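Local atomic coordinates of uncharacterized protein (PDB entry 4XLZ), a protein that probably removes an acetyl group from N,N'-diacetylchitobiose as a metal-dependent carbohydrate esterase family 14 deacetylase, seen here with bound cadmium. Residues A[136-142]-A[186-192]; A[88-92]-A[104-108]; A[128-134]-A[179-185]. One frame throughout, in Å; residues are numbered along the deposited sequence.

From the N terminus, contact 2 comes first: helix 81-99 returns to strand 103-109, closing a short loop of 11 residues at one outer strand of the parallel sheet. The chain then runs through helix 118-131 into strand 135-139, and both are met again some 45 residues later. Contact 3 sets the end of that helix against 179-185, and contact 1 pairs the strand with 186-192, which holds strand 186-190, the other outer strand within this chain; these two cross, their segments alternating along the chain. They also touch, Phe-186 N lying 3.1 Å from Asp-134 O. Contact 2 is in series with both and reaches contact 3 through Tyr-105 OH and Glu-131 OE1, 2.5 Å apart.

Contact 1 (A[136-142]-A[186-192]); sequences VFAPDPW and FIALYYT
Strands 136-139 and 186-190 run parallel, their axes 29° apart, with Val-136 level with Ile-187 and Pro-139 with Tyr-190. Five backbone hydrogen bonds join them, from Val-136 N to Phe-186 O (2.9 Å) through to Asp-140 N and Tyr-190 O (2.9 Å). Beside Phe-137 and Ala-188, which share a sheet face, the Phe-186 ring turns its edge to the face of the Phe-137 ring, planes at 86° in an offset T-shaped pair, while Ala-188 CB comes within 3.5 Å of Phe-137 CE2. Tyr-190, its CG between backbone N and carbonyl carbon (chi1 62°), lays a ring face over Pro-139 N and hydrogen-bonds Ile-37 O through its OH. This is the edge pairing of a Rossmann-like parallel sheet, strand order 3-2-1-4-5, whose C-terminal ends face the metal site: Tyr-191 OH bonds the cadmium ligand Asp-43. Just past the strands Asp-140 takes Thr-192 OG1 on the anti lone pair of OD1 (2.7 Å), and its OD2 accepts Trp-142 N (2.9 Å) in an Asx turn. With an alanine here, Thr-192 OG1 and Trp-142 N would probably both lose this acceptor, and the turn would be free to shift. Water 1 bridges Asp-140 O and Tyr-191 O.

Contact 2 (A[88-92]-A[104-108]); sequences RRREE and IYWLN
Arg-89 lays its guanidinium flat over the five-membered ring of Trp-106, with Arg-89 CZ 4.0 Å from the ring centroid and only 11° off the normal. The two planes are 25° apart, so the stack is slightly splayed; Arg-89 NH1 comes down to 3.6 Å from Trp-106 CD1. Farther back along the same side chain, Arg-89 CG rests 3.6 Å from Trp-106 CZ2, so the arginine covers both rings of the indole. The chain leaves the helix with CG opposite the backbone N and bends at chi3, which brings the guanidinium over the ring. Glu-92 meets the same indole at its edge, where its CB is 3.6 Å from Trp-106 CH2, and its CG touches Ile-104 CD1 at 3.7 Å. Ile-104 also supports the tryptophan: Ile-104 CG2 lies 3.6 Å from the indole plane of Trp-106, on the face opposite Arg-89, completing a sandwich of guanidinium, indole and aliphatic branch.

Beyond this shell, the carboxylate of Glu-92 turns to Asp-42 N, and Trp-106 packs on Cys-66 of strand 61-68. A fourth subunit hydrogen-bonds Trp-106 O through its Asn-172, and His-82 of a fifth packs on Arg-89. Segments 88-92 and 104-108 run roughly antiparallel, at 157°, within the beta-alpha-beta crossover of strand 61-68, helix 81-99 and strand 103-109. Helix and strand are joined here by cation-pi attraction and aliphatic packing, so the positive charge of Arg-89 is probably steadied by the indole pi cloud.

Contact 3 (A[128-134]-A[179-185]); sequences IRKEKPD and LKPHSVS
His-182 presents one ring face to Lys-132, whose CA sits over the ring centre, 3.4 Å from the centroid and 9° off the normal, a CH-pi contact. The edge of the imidazole is polar on two sides. His-182 NE2 gives a nearly straight hydrogen bond (165°) to Pro-133 O at 2.8 Å, close to the ring plane but well above the plane of the carbonyl it meets. On His-182 ND1 lies water 2, also in the ring plane, at 2.7 Å; this water accepts from Lys-132 NZ as well, so it links the ring to the lysine ammonium. Ile-128 CG2 fills the edge near His-182 CD2. With CG opposite its backbone N (chi1 176°), His-182 reaches across to the helix end, and the two bonds in the ring plane probably fix its rotation.

Beside the ring, Val-184 CG2 packs against Ile-128 CG2 (3.8 Å) and Pro-133 CG, while Ser-185 N donates to Asp-134 O at 2.8 Å. At the other end, the extended Arg-129 chain passes alongside the backbone of 179-181, its CG 3.3 Å from Lys-180 O, and carries its guanidinium on to a salt bridge with Asp-174. Leu-179 CD2 rests on Lys-130 CA (3.7 Å), and Lys-180 reaches Glu-77 of a second subunit.

Lys-132, the first residue beyond helix 118-131, has positive phi and turns the chain toward strand 135-139. The contact therefore lies where a helix of the alpha/beta layer hands over to its strand: the loop 179-185 runs along this junction and leads into the neighbouring parallel strand 186-190 of the Rossmann-like de-N-acetylase fold.

Contact 1 (A[136-142]-A[186-192])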
loop_
_atom_site.group_PDB
_atom_site.type_symbol
_atom_site.label_atom_id
_atom_site.label_comp_id
_atom_site.label_asym_id
_atom_site.label_seq_id
_atom_site.Cartn_x
_atom_site.Cartn_y
_atom_site.Cartn_z
ATOM N N VAL A 136 9.509 -18.493 22.087
ATOM C CA VAL A 136 8.292 -17.978 21.370
ATOM C C VAL A 136 7.601 -19.108 20.606
ATOM O O VAL A 136 8.331 -19.875 19.927
ATOM C CB VAL A 136 8.755 -16.802 20.399
ATOM C CG1 VAL A 136 7.512 -16.339 19.566
ATOM C CG2 VAL A 136 9.199 -15.630 21.159
ATOM N N PHE A 137 6.293 -19.178 20.799
ATOM C CA PHE A 137 5.473 -20.153 20.084
ATOM C C PHE A 137 4.583 -19.381 19.072
ATOM O O PHE A 137 4.051 -18.315 19.387
ATOM C CB PHE A 137 4.516 -20.865 21.057
ATOM C CG PHE A 137 5.226 -21.783 22.054
ATOM C CD1 PHE A 137 5.780 -21.243 23.192
ATOM C CD2 PHE A 137 5.278 -23.155 21.829
ATOM C CE1 PHE A 137 6.482 -22.123 24.128
ATOM C CE2 PHE A 137 5.948 -24.016 22.722
ATOM C CZ PHE A 137 6.541 -23.498 23.905
ATOM N N ALA A 138 4.413 -19.974 17.899
ATOM C CA ALA A 138 3.539 -19.354 16.873
ATOM C C ALA A 138 3.039 -20.454 15.927
ATOM O O ALA A 138 3.648 -21.552 15.882
ATOM C CB ALA A 138 4.387 -18.311 16.055
ATOM N N PRO A 139 2.008 -20.164 15.112
ATOM C CA PRO A 139 1.611 -21.166 14.092
ATOM C C PRO A 139 2.668 -21.448 13.061
ATOM O O PRO A 139 3.410 -20.515 12.714
ATOM C CB PRO A 139 0.374 -20.531 13.392
ATOM C CG PRO A 139 -0.170 -19.529 14.477
ATOM C CD PRO A 139 1.125 -18.987 15.129
ATOM N N ASP A 140 2.714 -22.653 12.540
ATOM C CA ASP A 140 3.625 -22.977 11.440
ATOM C C ASP A 140 3.014 -22.395 10.160
ATOM O O ASP A 140 1.985 -22.880 9.685
ATOM C CB ASP A 140 3.645 -24.525 11.385
ATOM C CG ASP A 140 4.528 -25.050 10.282
ATOM O OD1 ASP A 140 4.865 -26.294 10.303
ATOM O OD2 ASP A 140 4.918 -24.288 9.358
ATOM N N PRO A 141 3.672 -21.392 9.555
ATOM C CA PRO A 141 3.015 -20.782 8.359
ATOM C C PRO A 141 3.127 -21.651 7.131
ATOM O O PRO A 141 2.417 -21.288 6.179
ATOM C CB PRO A 141 3.912 -19.468 8.206
ATOM C CG PRO A 141 5.325 -19.938 8.701
ATOM C CD PRO A 141 4.988 -20.820 9.967
ATOM N N TRP A 142 3.820 -22.725 7.211
ATOM C CA TRP A 142 3.901 -23.646 6.050
ATOM C C TRP A 142 2.917 -24.801 6.220
ATOM O O TRP A 142 2.970 -25.775 5.398
ATOM C CB TRP A 142 5.289 -24.249 5.965
ATOM C CG TRP A 142 6.310 -23.120 5.659
ATOM C CD1 TRP A 142 6.494 -22.484 4.450
ATOM C CD2 TRP A 142 7.199 -22.529 6.619
ATOM N NE1 TRP A 142 7.496 -21.508 4.608
ATOM C CE2 TRP A 142 7.946 -21.533 5.921
ATOM C CE3 TRP A 142 7.495 -22.816 7.951
ATOM C CZ2 TRP A 142 8.958 -20.770 6.561
ATOM C CZ3 TRP A 142 8.449 -22.002 8.628
ATOM C CH2 TRP A 142 9.171 -21.024 7.900
ATOM N N PHE A 186 14.543 -20.187 21.846
ATOM C CA PHE A 186 13.920 -21.144 20.870
ATOM C C PHE A 186 12.619 -20.559 20.355
ATOM O O PHE A 186 11.890 -19.793 21.072
ATOM C CB PHE A 186 13.627 -22.559 21.539
ATOM C CG PHE A 186 12.579 -22.513 22.648
ATOM C CD1 PHE A 186 12.972 -22.343 23.986
ATOM C CD2 PHE A 186 11.182 -22.769 22.307
ATOM C CE1 PHE A 186 11.925 -22.344 24.959
ATOM C CE2 PHE A 186 10.186 -22.751 23.274
ATOM C CZ PHE A 186 10.569 -22.572 24.604
ATOM N N ILE A 187 12.338 -21.034 19.146
ATOM C CA ILE A 187 10.938 -20.884 18.559
ATOM C C ILE A 187 10.350 -22.338 18.534
ATOM O O ILE A 187 11.071 -23.329 18.202
ATOM C CB ILE A 187 11.075 -20.424 17.133
ATOM C CG1 ILE A 187 11.497 -18.975 17.216
ATOM C CG2 ILE A 187 9.672 -20.498 16.413
ATOM C CD1 ILE A 187 11.921 -18.516 15.726
ATOM N N ALA A 188 9.044 -22.368 18.804
ATOM C CA ALA A 188 8.368 -23.654 18.528
ATOM C C ALA A 188 7.101 -23.358 17.758
ATOM O O ALA A 188 6.320 -22.516 18.174
ATOM C CB ALA A 188 8.030 -24.351 19.939
ATOM N N LEU A 189 6.892 -24.107 16.656
ATOM C CA LEU A 189 5.722 -23.831 15.766
ATOM C C LEU A 189 4.648 -24.866 16.123
ATOM O O LEU A 189 4.896 -26.084 16.054
ATOM C CB LEU A 189 6.115 -23.980 14.299
ATOM C CG LEU A 189 7.261 -22.956 13.989
ATOM C CD1 LEU A 189 7.552 -23.264 12.500
ATOM C CD2 LEU A 189 6.815 -21.510 14.188
ATOM N N TYR A 190 3.464 -24.356 16.435
ATOM C CA TYR A 190 2.301 -25.277 16.635
ATOM C C TYR A 190 1.409 -25.224 15.405
ATOM O O TYR A 190 1.725 -24.574 14.427
ATOM C CB TYR A 190 1.554 -24.942 17.930
ATOM C CG TYR A 190 0.889 -23.528 18.058
ATOM C CD1 TYR A 190 1.635 -22.369 18.514
ATOM C CD2 TYR A 190 -0.433 -23.345 17.658
ATOM C CE1 TYR A 190 0.966 -21.178 18.597
ATOM C CE2 TYR A 190 -1.062 -22.087 17.769
ATOM C CZ TYR A 190 -0.320 -21.007 18.195
ATOM O OH TYR A 190 -1.021 -19.814 18.297
ATOM N N TYR A 191 0.275 -25.942 15.423
ATOM C CA TYR A 191 -0.546 -26.070 14.232
ATOM C C TYR A 191 0.317 -26.597 13.057
ATOM O O TYR A 191 0.344 -25.965 11.950
ATOM C CB TYR A 191 -1.282 -24.776 13.846
ATOM C CG TYR A 191 -2.473 -24.299 14.668
ATOM C CD1 TYR A 191 -3.370 -25.226 15.257
ATOM C CD2 TYR A 191 -2.716 -22.926 14.817
ATOM C CE1 TYR A 191 -4.468 -24.765 15.941
ATOM C CE2 TYR A 191 -3.852 -22.425 15.520
ATOM C CZ TYR A 191 -4.703 -23.397 16.090
ATOM O OH TYR A 191 -5.819 -22.899 16.623
ATOM N N THR A 192 1.061 -27.697 13.320
ATOM C CA THR A 192 2.074 -28.160 12.342
ATOM C C THR A 192 1.791 -29.546 11.837
ATOM O O THR A 192 1.343 -30.430 12.639
ATOM C CB THR A 192 3.450 -28.042 12.964
ATOM O OG1 THR A 192 4.430 -28.367 11.952
ATOM C CG2 THR A 192 3.695 -28.970 14.210
HETATM O O HOH W 1 -0.167 -23.296 11.249
#

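Contact 2 (A[88-92]-A[104-108])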
loop_
_atom_site.group_PDB
_atom_site.type_symbol
_atom_site.label_atom_id
_atom_site.label_comp_id
_atom_site.label_asym_id
_atom_site.label_seq_id
_atom_site.Cartn_x
_atom_site.Cartn_y
_atom_site.Cartn_z
ATOM N N ARG A 88 -15.151 -11.445 23.000
ATOM C CA ARG A 88 -14.009 -12.324 22.919
ATOM C C ARG A 88 -12.820 -12.009 23.777
ATOM O O ARG A 88 -12.036 -12.924 24.174
ATOM C CB ARG A 88 -13.567 -12.444 21.433
ATOM C CG ARG A 88 -14.719 -13.103 20.630
ATOM C CD ARG A 88 -14.291 -13.396 19.125
ATOM N NE ARG A 88 -13.318 -14.473 19.097
ATOM C CZ ARG A 88 -12.888 -15.059 17.921
ATOM N NH1 ARG A 88 -13.369 -14.503 16.787
ATOM N NH2 ARG A 88 -12.013 -16.076 17.948
ATOM N N ARG A 89 -12.647 -10.679 24.144
ATOM C CA ARG A 89 -11.586 -10.363 25.079
ATOM C C ARG A 89 -11.895 -10.988 26.460
ATOM O O ARG A 89 -10.976 -11.564 27.051
ATOM C CB ARG A 89 -11.526 -8.819 25.169
ATOM C CG ARG A 89 -10.420 -8.524 26.153
ATOM C CD ARG A 89 -10.532 -7.048 26.413
ATOM N NE ARG A 89 -10.215 -6.428 25.108
ATOM C CZ ARG A 89 -9.159 -5.640 24.871
ATOM N NH1 ARG A 89 -8.314 -5.264 25.904
ATOM N NH2 ARG A 89 -9.007 -5.235 23.611
ATOM N N ARG A 90 -13.161 -10.876 26.826
ATOM C CA ARG A 90 -13.503 -11.495 28.148
ATOM C C ARG A 90 -13.403 -13.048 28.110
ATOM O O ARG A 90 -12.913 -13.653 29.058
ATOM C CB ARG A 90 -14.921 -11.109 28.487
ATOM C CG ARG A 90 -15.017 -9.598 28.665
ATOM C CD ARG A 90 -16.385 -8.983 28.497
ATOM N NE ARG A 90 -16.371 -7.520 28.819
ATOM C CZ ARG A 90 -17.472 -6.767 28.903
ATOM N NH1 ARG A 90 -18.688 -7.322 28.682
ATOM N NH2 ARG A 90 -17.357 -5.464 29.178
ATOM N N GLU A 91 -13.826 -13.631 26.971
ATOM C CA GLU A 91 -13.617 -15.112 26.804
ATOM C C GLU A 91 -12.200 -15.532 26.948
ATOM O O GLU A 91 -11.838 -16.489 27.572
ATOM C CB GLU A 91 -14.148 -15.555 25.458
ATOM C CG GLU A 91 -15.670 -15.455 25.463
ATOM C CD GLU A 91 -16.388 -15.748 24.176
ATOM O OE1 GLU A 91 -17.682 -15.878 24.149
ATOM O OE2 GLU A 91 -15.725 -15.789 23.075
ATOM N N GLU A 92 -11.295 -14.747 26.289
ATOM C CA GLU A 92 -9.897 -15.109 26.422
ATOM C C GLU A 92 -9.317 -14.936 27.837
ATOM O O GLU A 92 -8.484 -15.711 28.277
ATOM C CB GLU A 92 -9.018 -14.259 25.387
ATOM C CG GLU A 92 -7.597 -14.762 25.306
ATOM C CD GLU A 92 -7.455 -16.081 24.538
ATOM O OE1 GLU A 92 -7.044 -16.147 23.365
ATOM O OE2 GLU A 92 -7.640 -17.174 25.148
ATOM N N ILE A 104 -1.855 -10.747 28.670
ATOM C CA ILE A 104 -2.179 -10.862 27.188
ATOM C C ILE A 104 -1.906 -9.454 26.624
ATOM O O ILE A 104 -2.439 -8.426 27.138
ATOM C CB ILE A 104 -3.647 -11.182 26.986
ATOM C CG1 ILE A 104 -3.999 -12.596 27.625
ATOM C CG2 ILE A 104 -3.897 -11.239 25.464
ATOM C CD1 ILE A 104 -5.546 -12.771 27.731
ATOM N N TYR A 105 -1.076 -9.395 25.553
ATOM C CA TYR A 105 -0.996 -8.157 24.739
ATOM C C TYR A 105 -1.928 -8.262 23.537
ATOM O O TYR A 105 -1.828 -9.304 22.829
ATOM C CB TYR A 105 0.413 -7.986 24.167
ATOM C CG TYR A 105 1.465 -7.668 25.192
ATOM C CD1 TYR A 105 2.135 -8.684 25.938
ATOM C CD2 TYR A 105 1.877 -6.338 25.359
ATOM C CE1 TYR A 105 3.153 -8.318 26.848
ATOM C CE2 TYR A 105 2.864 -6.002 26.272
ATOM C CZ TYR A 105 3.491 -6.979 26.965
ATOM O OH TYR A 105 4.536 -6.635 27.857
ATOM N N TRP A 106 -2.753 -7.318 23.346
ATOM C CA TRP A 106 -3.740 -7.310 22.252
ATOM C C TRP A 106 -3.265 -6.352 21.205
ATOM O O TRP A 106 -3.207 -5.117 21.429
ATOM C CB TRP A 106 -5.112 -6.804 22.741
ATOM C CG TRP A 106 -5.715 -7.703 23.838
ATOM C CD1 TRP A 106 -5.621 -7.492 25.199
ATOM C CD2 TRP A 106 -6.444 -8.874 23.630
ATOM N NE1 TRP A 106 -6.422 -8.515 25.850
ATOM C CE2 TRP A 106 -6.855 -9.351 24.876
ATOM C CE3 TRP A 106 -6.822 -9.547 22.472
ATOM C CZ2 TRP A 106 -7.680 -10.506 25.010
ATOM C CZ3 TRP A 106 -7.649 -10.720 22.549
ATOM C CH2 TRP A 106 -8.040 -11.149 23.847
ATOM N N LEU A 107 -2.854 -6.829 20.049
ATOM C CA LEU A 107 -2.403 -5.840 18.998
ATOM C C LEU A 107 -3.545 -5.176 18.353
ATOM O O LEU A 107 -3.366 -4.091 17.738
ATOM C CB LEU A 107 -1.602 -6.582 17.892
ATOM C CG LEU A 107 -0.336 -7.262 18.382
ATOM C CD1 LEU A 107 0.519 -7.582 17.124
ATOM C CD2 LEU A 107 0.569 -6.438 19.351
ATOM N N ASN A 108 -4.781 -5.774 18.383
ATOM C CA ASN A 108 -6.013 -5.179 17.905
ATOM C C ASN A 108 -6.110 -4.902 16.387
ATOM O O ASN A 108 -6.968 -4.192 15.997
ATOM C CB ASN A 108 -6.359 -3.828 18.665
ATOM C CG ASN A 108 -6.729 -4.073 20.190
ATOM O OD1 ASN A 108 -6.138 -3.447 21.069
ATOM N ND2 ASN A 108 -7.582 -4.828 20.377
#

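Contact 3 (A[128-134]-A[179-185])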
loop_
_atom_site.group_PDB
_atom_site.type_symbol
_atom_site.label_atom_id
_atom_site.label_comp_id
_atom_site.label_asym_id
_atom_site.label_seq_id
_atom_site.Cartn_x
_atom_site.Cartn_y
_atom_site.Cartn_z
ATOM N N ILE A 128 8.830 -8.339 22.342
ATOM C CA ILE A 128 9.893 -9.243 22.586
ATOM C C ILE A 128 11.034 -8.535 23.338
ATOM O O ILE A 128 11.612 -9.178 24.206
ATOM C CB ILE A 128 10.380 -9.900 21.217
ATOM C CG1 ILE A 128 9.202 -10.805 20.726
ATOM C CG2 ILE A 128 11.667 -10.719 21.386
ATOM C CD1 ILE A 128 9.477 -11.303 19.265
ATOM N N ARG A 129 11.363 -7.337 22.872
ATOM C CA ARG A 129 12.487 -6.669 23.539
ATOM C C ARG A 129 12.043 -6.253 24.915
ATOM O O ARG A 129 12.955 -6.296 25.822
ATOM C CB ARG A 129 12.913 -5.470 22.745
ATOM C CG ARG A 129 13.629 -5.860 21.446
ATOM C CD ARG A 129 13.849 -4.537 20.646
ATOM N NE ARG A 129 14.687 -4.912 19.429
ATOM C CZ ARG A 129 14.873 -4.086 18.357
ATOM N NH1 ARG A 129 15.724 -4.477 17.400
ATOM N NH2 ARG A 129 14.173 -2.938 18.271
ATOM N N LYS A 130 10.819 -5.889 25.165
ATOM C CA LYS A 130 10.390 -5.518 26.579
ATOM C C LYS A 130 10.413 -6.763 27.466
ATOM O O LYS A 130 10.949 -6.728 28.604
ATOM C CB LYS A 130 9.011 -4.952 26.516
ATOM C CG LYS A 130 8.437 -4.636 27.929
ATOM C CD LYS A 130 9.059 -3.476 28.624
ATOM C CE LYS A 130 8.403 -3.435 30.137
ATOM N NZ LYS A 130 8.924 -2.105 30.661
ATOM N N GLU A 131 9.865 -7.884 26.971
ATOM C CA GLU A 131 9.653 -9.019 27.863
ATOM C C GLU A 131 10.844 -9.913 27.909
ATOM O O GLU A 131 10.978 -10.722 28.906
ATOM C CB GLU A 131 8.379 -9.799 27.391
ATOM C CG GLU A 131 7.090 -9.092 27.634
ATOM C CD GLU A 131 6.610 -9.047 29.113
ATOM O OE1 GLU A 131 5.601 -8.420 29.302
ATOM O OE2 GLU A 131 7.345 -9.667 29.955
ATOM N N LYS A 132 11.746 -9.947 26.929
ATOM C CA LYS A 132 12.932 -10.810 26.869
ATOM C C LYS A 132 12.597 -12.294 27.062
ATOM O O LYS A 132 13.119 -12.976 28.005
ATOM C CB LYS A 132 13.938 -10.329 27.970
ATOM C CG LYS A 132 14.457 -8.971 27.577
ATOM C CD LYS A 132 15.544 -8.475 28.603
ATOM C CE LYS A 132 16.538 -7.350 28.066
ATOM N NZ LYS A 132 17.428 -7.637 26.736
ATOM N N PRO A 133 11.639 -12.842 26.325
ATOM C CA PRO A 133 11.250 -14.226 26.553
ATOM C C PRO A 133 12.329 -15.191 26.125
ATOM O O PRO A 133 13.105 -15.038 25.114
ATOM C CB PRO A 133 10.000 -14.400 25.640
ATOM C CG PRO A 133 10.340 -13.420 24.436
ATOM C CD PRO A 133 10.828 -12.196 25.256
ATOM N N ASP A 134 12.356 -16.351 26.815
ATOM C CA ASP A 134 13.277 -17.415 26.392
ATOM C C ASP A 134 12.790 -18.150 25.147
ATOM O O ASP A 134 13.598 -18.633 24.357
ATOM C CB ASP A 134 13.486 -18.555 27.564
ATOM C CG ASP A 134 13.862 -17.887 28.839
ATOM O OD1 ASP A 134 13.059 -17.797 29.749
ATOM O OD2 ASP A 134 14.992 -17.294 28.848
ATOM N N LEU A 179 14.846 0.032 25.116
ATOM C CA LEU A 179 14.500 -1.395 24.806
ATOM C C LEU A 179 15.594 -1.996 23.969
ATOM O O LEU A 179 15.617 -1.815 22.708
ATOM C CB LEU A 179 13.122 -1.541 24.048
ATOM C CG LEU A 179 11.938 -1.010 24.780
ATOM C CD1 LEU A 179 10.813 -1.120 23.678
ATOM C CD2 LEU A 179 11.686 -2.101 25.919
ATOM N N LYS A 180 16.481 -2.734 24.614
ATOM C CA LYS A 180 17.665 -3.235 23.961
ATOM C C LYS A 180 17.358 -4.455 23.040
ATOM O O LYS A 180 16.328 -5.145 23.215
ATOM C CB LYS A 180 18.632 -3.718 25.048
ATOM C CG LYS A 180 19.264 -2.472 25.811
ATOM C CD LYS A 180 20.372 -2.976 26.787
ATOM C CE LYS A 180 21.659 -3.628 26.033
ATOM N NZ LYS A 180 22.493 -2.647 25.135
ATOM N N PRO A 181 18.246 -4.835 22.154
ATOM C CA PRO A 181 18.068 -6.022 21.336
ATOM C C PRO A 181 17.923 -7.226 22.239
ATOM O O PRO A 181 18.569 -7.294 23.366
ATOM C CB PRO A 181 19.347 -6.143 20.498
ATOM C CG PRO A 181 19.851 -4.645 20.445
ATOM C CD PRO A 181 19.476 -4.072 21.764
ATOM N N HIS A 182 17.157 -8.233 21.837
ATOM C CA HIS A 182 16.995 -9.442 22.597
ATOM C C HIS A 182 17.105 -10.665 21.692
ATOM O O HIS A 182 16.578 -10.639 20.491
ATOM C CB HIS A 182 15.651 -9.460 23.284
ATOM C CG HIS A 182 15.398 -10.756 24.007
ATOM N ND1 HIS A 182 16.116 -11.192 25.131
ATOM C CD2 HIS A 182 14.527 -11.738 23.705
ATOM C CE1 HIS A 182 15.663 -12.381 25.475
ATOM N NE2 HIS A 182 14.701 -12.741 24.614
ATOM N N SER A 183 17.794 -11.725 22.152
ATOM C CA SER A 183 17.894 -12.972 21.435
ATOM C C SER A 183 17.113 -14.056 22.161
ATOM O O SER A 183 17.463 -14.546 23.253
ATOM C CB SER A 183 19.354 -13.423 21.399
ATOM O OG SER A 183 20.128 -12.454 20.698
ATOM N N VAL A 184 16.019 -14.461 21.505
ATOM C CA VAL A 184 15.173 -15.566 22.034
ATOM C C VAL A 184 15.945 -16.856 21.918
ATOM O O VAL A 184 16.751 -17.033 21.026
ATOM C CB VAL A 184 13.882 -15.574 21.149
ATOM C CG1 VAL A 184 13.090 -16.908 21.324
ATOM C CG2 VAL A 184 13.025 -14.318 21.438
ATOM N N SER A 185 15.784 -17.781 22.876
ATOM C CA SER A 185 16.533 -19.064 22.799
ATOM C C SER A 185 15.885 -20.159 21.903
ATOM O O SER A 185 16.639 -20.901 21.266
ATOM C CB SER A 185 16.653 -19.710 24.197
ATOM O OG SER A 185 17.436 -18.745 24.928
HETATM O O HOH W 2 18.069 -9.995 26.511
#